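Long-range contacts in putative flagellar protein FliS (Parabacteroides merdae ATCC 43184, PDB 4YOK), which is of unknown function but joins a prealbumin-like N-terminal domain to a second all-beta domain, as in other DUF3823 family proteins: residues Met135-Lys140 with Leu150-Phe155; Phe102-Glu107 with Val185-Asn190. All blocks are in the same frame, centred on the assembly; numbering follows the deposited sequence.

How the contacts relate
From the N terminus the chain first reaches Phe102-Glu107, on the strand 102-111 at the edge of a three-stranded sheet. Contact 2 brings it against Val185-Asn190, closing a loop of 77 intervening residues. Contact 1 lies wholly within that loop and is far more local: Met135-Lys140 and Leu150-Phe155 are the arms of a hairpin with nine residues between them. The centres of the contacts are about 14 Å apart. Strands 131-139 and 182-189 are neighbours in one antiparallel sheet, where Met135 N lies 2.9 Å from Gly186 O, a probable hydrogen bond. Contact 1 thus adds an edge strand to the sheet that contact 2 packs against the three-stranded sheet of strand 102-111.

Contact 1 (Met135-Lys140 with Leu150-Phe155); sequences MLLLSK and LYRQDF
The selenium of selenomethionine Met135 sits over one face of the Arg152 guanidinium, offset toward its rim, with SE 3.7 Å from Arg152 CZ. The edge of the same group is taken by Asp154, gripped side-on: Arg152 NE reaches Asp154 OD1 at 2.8 Å in an almost straight bond (179°), and Arg152 NH2 reaches Asp154 OD2. Both oxygens use their syn lone pairs. With CG anti to the backbone N (chi1 173°) and the chain extended to NE, Arg152 runs beside Leu137, whose CD2 packs 3.6 Å from Arg152 CG. An alanine at Arg152 would probably leave the Asp154 carboxylate without its main cationic partner and open a gap beside Leu137 CD2 and the selenium. On the other face of the sheet, where Gln153 and the Tyr151 ring also lie, contacts across the strands are mainly apolar. Both Leu136 methyl carbons lie 4.1 Å from Phe155 CE1, the side chains meeting at a slant, and Leu138 and Tyr151 meet CB to CB. Leu136 and Phe155 also touch Leu165 of strand 161-168.

The backbones form an antiparallel hairpin ladder, their directions 172° apart. Leu136 and Gln153 are a hydrogen-bonded pair. At the turn end, Leu138 O accepts from Leu150 N at 2.8 Å and from Tyr151 N at 3.3 Å, the evidence for a classic beta bulge. Beyond it, Lys140 CG packs against Leu150 CD2 at 3.7 Å. The two-nitrogen grip on Asp154, the selenium over one face and the bond from Arg152 NH1 to Asp146 O together probably restrain rotation of the guanidinium.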
loop_
_atom_site.group_PDB
_atom_site.type_symbol
_atom_site.label_atom_id
_atom_site.label_comp_id
_atom_site.label_asym_id
_atom_site.label_seq_id
_atom_site.Cartn_x
_atom_site.Cartn_y
_atom_site.Cartn_z
HETATM N N MSE A 135 -1.375 0.284 13.256
HETATM C CA MSE A 135 -0.312 -0.697 13.503
HETATM C C MSE A 135 1.066 -0.062 13.434
HETATM O O MSE A 135 1.364 0.699 12.506
HETATM C CB MSE A 135 -0.388 -1.859 12.479
HETATM C CG MSE A 135 -1.721 -2.593 12.509
HETATM SE SE MSE A 135 -1.848 -3.804 10.999
HETATM C CE MSE A 135 -2.404 -2.397 9.661
ATOM N N LEU A 136 1.892 -0.371 14.435
ATOM C CA LEU A 136 3.299 0.032 14.525
ATOM C C LEU A 136 4.090 -1.201 14.164
ATOM O O LEU A 136 3.869 -2.251 14.765
ATOM C CB LEU A 136 3.631 0.568 15.928
ATOM C CG LEU A 136 3.586 2.097 16.084
ATOM C CD1 LEU A 136 2.239 2.683 15.703
ATOM C CD2 LEU A 136 4.047 2.534 17.459
ATOM N N LEU A 137 4.929 -1.113 13.116
ATOM C CA LEU A 137 5.655 -2.262 12.591
ATOM C C LEU A 137 7.141 -2.046 12.477
ATOM O O LEU A 137 7.595 -0.943 12.141
ATOM C CB LEU A 137 5.122 -2.595 11.168
ATOM C CG LEU A 137 3.610 -2.758 11.008
ATOM C CD1 LEU A 137 3.181 -2.605 9.540
ATOM C CD2 LEU A 137 3.136 -4.080 11.595
ATOM N N LEU A 138 7.909 -3.126 12.711
ATOM C CA LEU A 138 9.349 -3.159 12.485
ATOM C C LEU A 138 9.672 -4.398 11.662
ATOM O O LEU A 138 9.017 -5.436 11.823
ATOM C CB LEU A 138 10.191 -3.152 13.774
ATOM C CG LEU A 138 10.112 -1.886 14.648
ATOM C CD1 LEU A 138 10.669 -2.159 16.051
ATOM C CD2 LEU A 138 10.869 -0.714 14.004
ATOM N N SER A 139 10.664 -4.287 10.782
ATOM C CA SER A 139 11.105 -5.411 9.969
ATOM C C SER A 139 12.629 -5.418 9.874
ATOM O O SER A 139 13.237 -4.348 9.937
ATOM C CB SER A 139 10.495 -5.303 8.564
ATOM O OG SER A 139 10.987 -6.345 7.731
ATOM N N LYS A 140 13.243 -6.609 9.705
ATOM C CA LYS A 140 14.680 -6.779 9.426
ATOM C C LYS A 140 15.007 -6.464 7.956
ATOM O O LYS A 140 16.191 -6.457 7.585
ATOM C CB LYS A 140 15.108 -8.254 9.649
ATOM C CG LYS A 140 15.230 -8.705 11.081
ATOM C CD LYS A 140 15.939 -10.057 11.165
ATOM C CE LYS A 140 15.097 -11.238 10.738
ATOM N NZ LYS A 140 15.616 -12.515 11.299
ATOM N N LEU A 150 8.876 -8.213 11.972
ATOM C CA LEU A 150 9.569 -8.780 13.119
ATOM C C LEU A 150 8.851 -8.393 14.420
ATOM O O LEU A 150 8.997 -9.057 15.454
ATOM C CB LEU A 150 10.997 -8.201 13.093
ATOM C CG LEU A 150 12.036 -8.905 13.906
ATOM C CD1 LEU A 150 12.458 -10.190 13.232
ATOM C CD2 LEU A 150 13.252 -8.014 14.072
ATOM N N TYR A 151 8.107 -7.275 14.382
ATOM C CA TYR A 151 7.377 -6.743 15.532
ATOM C C TYR A 151 6.157 -5.999 15.032
ATOM O O TYR A 151 6.258 -5.243 14.057
ATOM C CB TYR A 151 8.269 -5.780 16.363
ATOM C CG TYR A 151 7.531 -5.112 17.504
ATOM C CD1 TYR A 151 7.458 -5.715 18.759
ATOM C CD2 TYR A 151 6.901 -3.880 17.332
ATOM C CE1 TYR A 151 6.756 -5.124 19.807
ATOM C CE2 TYR A 151 6.204 -3.267 18.384
ATOM C CZ TYR A 151 6.121 -3.905 19.613
ATOM O OH TYR A 151 5.444 -3.335 20.668
ATOM N N ARG A 152 5.020 -6.196 15.723
ATOM C CA ARG A 152 3.772 -5.533 15.394
ATOM C C ARG A 152 3.042 -5.240 16.680
ATOM O O ARG A 152 2.930 -6.132 17.528
ATOM C CB ARG A 152 2.898 -6.424 14.460
ATOM C CG ARG A 152 1.484 -5.846 14.224
ATOM C CD ARG A 152 0.696 -6.679 13.206
ATOM N NE ARG A 152 -0.741 -6.425 13.318
ATOM C CZ ARG A 152 -1.674 -7.114 12.661
ATOM N NH1 ARG A 152 -1.327 -8.061 11.797
ATOM N NH2 ARG A 152 -2.961 -6.867 12.870
ATOM N N GLN A 153 2.537 -4.009 16.816
ATOM C CA GLN A 153 1.685 -3.635 17.952
ATOM C C GLN A 153 0.495 -2.874 17.405
ATOM O O GLN A 153 0.686 -1.857 16.730
ATOM C CB GLN A 153 2.443 -2.805 19.008
ATOM C CG GLN A 153 1.541 -2.397 20.218
ATOM C CD GLN A 153 1.091 -3.592 21.032
ATOM O OE1 GLN A 153 1.869 -4.504 21.321
ATOM N NE2 GLN A 153 -0.190 -3.669 21.317
ATOM N N ASP A 154 -0.726 -3.353 17.695
ATOM C CA ASP A 154 -1.968 -2.699 17.250
ATOM C C ASP A 154 -2.546 -1.806 18.320
ATOM O O ASP A 154 -2.395 -2.068 19.516
ATOM C CB ASP A 154 -3.021 -3.741 16.856
ATOM C CG ASP A 154 -2.652 -4.615 15.666
ATOM O OD1 ASP A 154 -1.580 -4.374 15.051
ATOM O OD2 ASP A 154 -3.423 -5.531 15.355
ATOM N N PHE A 155 -3.225 -0.738 17.877
ATOM C CA PHE A 155 -3.942 0.260 18.699
ATOM C C PHE A 155 -5.345 0.329 18.090
ATOM O O PHE A 155 -5.476 0.537 16.880
ATOM C CB PHE A 155 -3.193 1.614 18.704
ATOM C CG PHE A 155 -1.796 1.557 19.306
ATOM C CD1 PHE A 155 -0.702 1.161 18.537
ATOM C CD2 PHE A 155 -1.586 1.845 20.652
ATOM C CE1 PHE A 155 0.576 1.061 19.106
ATOM C CE2 PHE A 155 -0.304 1.762 21.215
ATOM C CZ PHE A 155 0.772 1.380 20.436
#

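Contact 2 (Phe102-Glu107 with Val185-Asn190); sequences FMISNE and VGVLAN
Phe102 directs the edge of its ring at Ala189, whose CB lies in the ring plane and 3.8 Å from Phe102 CE2. Next along the ring, Phe102 CD2 is 4.1 Å from Val187 CG1, the methyl that stands anti to the backbone N (chi1 174°). Here the two side chains cross at about a right angle.

The other Val187 methyl, CG2, serves Ile104 and packs 3.7 Å from Ile104 CD1. Valine branching therefore lets one residue touch two neighbours on the facing strand. Between the strand axes the closest approach is 8.2 Å, with directions 164° apart and no hydrogen bond across, so the strands meet mainly through side chains and no backbone pairing joins them. This is face-to-face packing of two sheets in a beta sandwich: strand 102-111 is at the edge of one sheet, and strand 182-189 lies inside the other. The E-set clan of this domain is consistent with such an immunoglobulin-like architecture.

Ile104 and Val187 run alongside each other in opposite senses. The isoleucine also reaches backbone, its CD1 coming 3.9 Å from Val185 O. Its second branch, Ile104 CG2, meets Val185 CG2 at 4.1 Å; that valine methyl is the one flanked by both the backbone N and the carbonyl carbon. From strand 115-124, Ile122 touches both Phe102 and Val187, while Leu136 of the neighbouring strand 131-139 packs on Val185.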
loop_
_atom_site.group_PDB
_atom_site.type_symbol
_atom_site.label_atom_id
_atom_site.label_comp_id
_atom_site.label_asym_id
_atom_site.label_seq_id
_atom_site.Cartn_x
_atom_site.Cartn_y
_atom_site.Cartn_z
ATOM N N PHE A 102 -8.359 6.855 4.309
ATOM C CA PHE A 102 -7.438 7.649 5.122
ATOM C C PHE A 102 -6.086 7.835 4.445
ATOM O O PHE A 102 -5.673 7.023 3.627
ATOM C CB PHE A 102 -7.182 6.960 6.492
ATOM C CG PHE A 102 -8.439 6.795 7.315
ATOM C CD1 PHE A 102 -8.966 7.868 8.030
ATOM C CD2 PHE A 102 -9.125 5.581 7.331
ATOM C CE1 PHE A 102 -10.167 7.734 8.742
ATOM C CE2 PHE A 102 -10.316 5.441 8.061
ATOM C CZ PHE A 102 -10.840 6.528 8.737
HETATM N N MSE A 103 -5.408 8.918 4.806
HETATM C CA MSE A 103 -4.042 9.198 4.388
HETATM C C MSE A 103 -3.222 9.433 5.662
HETATM O O MSE A 103 -3.706 10.054 6.607
HETATM C CB MSE A 103 -3.943 10.398 3.414
HETATM C CG MSE A 103 -4.535 10.122 2.030
HETATM SE SE MSE A 103 -3.499 8.814 0.950
HETATM C CE MSE A 103 -1.936 9.927 0.624
ATOM N N ILE A 104 -1.986 8.941 5.665
ATOM C CA ILE A 104 -1.024 9.118 6.748
ATOM C C ILE A 104 -0.032 10.165 6.263
ATOM O O ILE A 104 0.415 10.084 5.120
ATOM C CB ILE A 104 -0.314 7.777 7.104
ATOM C CG1 ILE A 104 -1.312 6.691 7.543
ATOM C CG2 ILE A 104 0.786 7.984 8.164
ATOM C CD1 ILE A 104 -0.723 5.254 7.496
ATOM N N SER A 105 0.317 11.135 7.115
ATOM C CA SER A 105 1.298 12.159 6.750
ATOM C C SER A 105 2.111 12.580 7.972
ATOM O O SER A 105 1.781 12.177 9.087
ATOM C CB SER A 105 0.601 13.377 6.147
ATOM O OG SER A 105 -0.200 14.030 7.115
ATOM N N ASN A 106 3.181 13.380 7.749
ATOM C CA ASN A 106 4.051 13.950 8.789
ATOM C C ASN A 106 4.610 12.874 9.745
ATOM O O ASN A 106 4.708 13.109 10.946
ATOM C CB ASN A 106 3.272 15.024 9.581
ATOM C CG ASN A 106 4.139 16.033 10.294
ATOM O OD1 ASN A 106 5.270 16.341 9.878
ATOM N ND2 ASN A 106 3.618 16.565 11.395
ATOM N N GLU A 107 4.987 11.710 9.213
ATOM C CA GLU A 107 5.465 10.595 10.049
ATOM C C GLU A 107 6.839 10.820 10.625
ATOM O O GLU A 107 7.775 11.217 9.922
ATOM C CB GLU A 107 5.501 9.267 9.278
ATOM C CG GLU A 107 4.195 8.933 8.596
ATOM C CD GLU A 107 4.172 9.309 7.127
ATOM O OE1 GLU A 107 4.870 10.274 6.746
ATOM O OE2 GLU A 107 3.436 8.653 6.358
ATOM N N VAL A 185 4.152 2.428 9.569
ATOM C CA VAL A 185 2.895 2.480 10.311
ATOM C C VAL A 185 1.770 2.150 9.321
ATOM O O VAL A 185 1.921 2.404 8.118
ATOM C CB VAL A 185 2.623 3.767 11.118
ATOM C CG1 VAL A 185 3.596 3.889 12.299
ATOM C CG2 VAL A 185 2.650 5.016 10.239
ATOM N N GLY A 186 0.694 1.570 9.833
ATOM C CA GLY A 186 -0.460 1.206 9.012
ATOM C C GLY A 186 -1.766 1.661 9.626
ATOM O O GLY A 186 -1.871 1.766 10.847
ATOM N N VAL A 187 -2.760 1.963 8.779
ATOM C CA VAL A 187 -4.102 2.369 9.194
ATOM C C VAL A 187 -5.105 1.562 8.364
ATOM O O VAL A 187 -5.110 1.632 7.128
ATOM C CB VAL A 187 -4.363 3.902 9.096
ATOM C CG1 VAL A 187 -5.826 4.235 9.414
ATOM C CG2 VAL A 187 -3.421 4.684 10.023
ATOM N N LEU A 188 -5.915 0.774 9.057
ATOM C CA LEU A 188 -6.975 -0.041 8.471
ATOM C C LEU A 188 -8.333 0.585 8.795
ATOM O O LEU A 188 -8.623 0.861 9.950
ATOM C CB LEU A 188 -6.903 -1.480 9.022
ATOM C CG LEU A 188 -7.995 -2.445 8.540
ATOM C CD1 LEU A 188 -7.769 -2.843 7.067
ATOM C CD2 LEU A 188 -8.038 -3.696 9.430
ATOM N N ALA A 189 -9.155 0.786 7.769
ATOM C CA ALA A 189 -10.509 1.326 7.866
ATOM C C ALA A 189 -11.507 0.217 8.148
ATOM O O ALA A 189 -11.336 -0.899 7.638
ATOM C CB ALA A 189 -10.862 2.005 6.551
ATOM N N ASN A 190 -12.582 0.528 8.914
ATOM C CA ASN A 190 -13.712 -0.394 9.107
ATOM C C ASN A 190 -14.244 -0.814 7.742
ATOM O O ASN A 190 -14.457 0.051 6.872
ATOM C CB ASN A 190 -14.861 0.315 9.893
ATOM C CG ASN A 190 -14.724 0.304 11.387
ATOM O OD1 ASN A 190 -13.727 -0.133 11.934
ATOM N ND2 ASN A 190 -15.748 0.777 12.084
#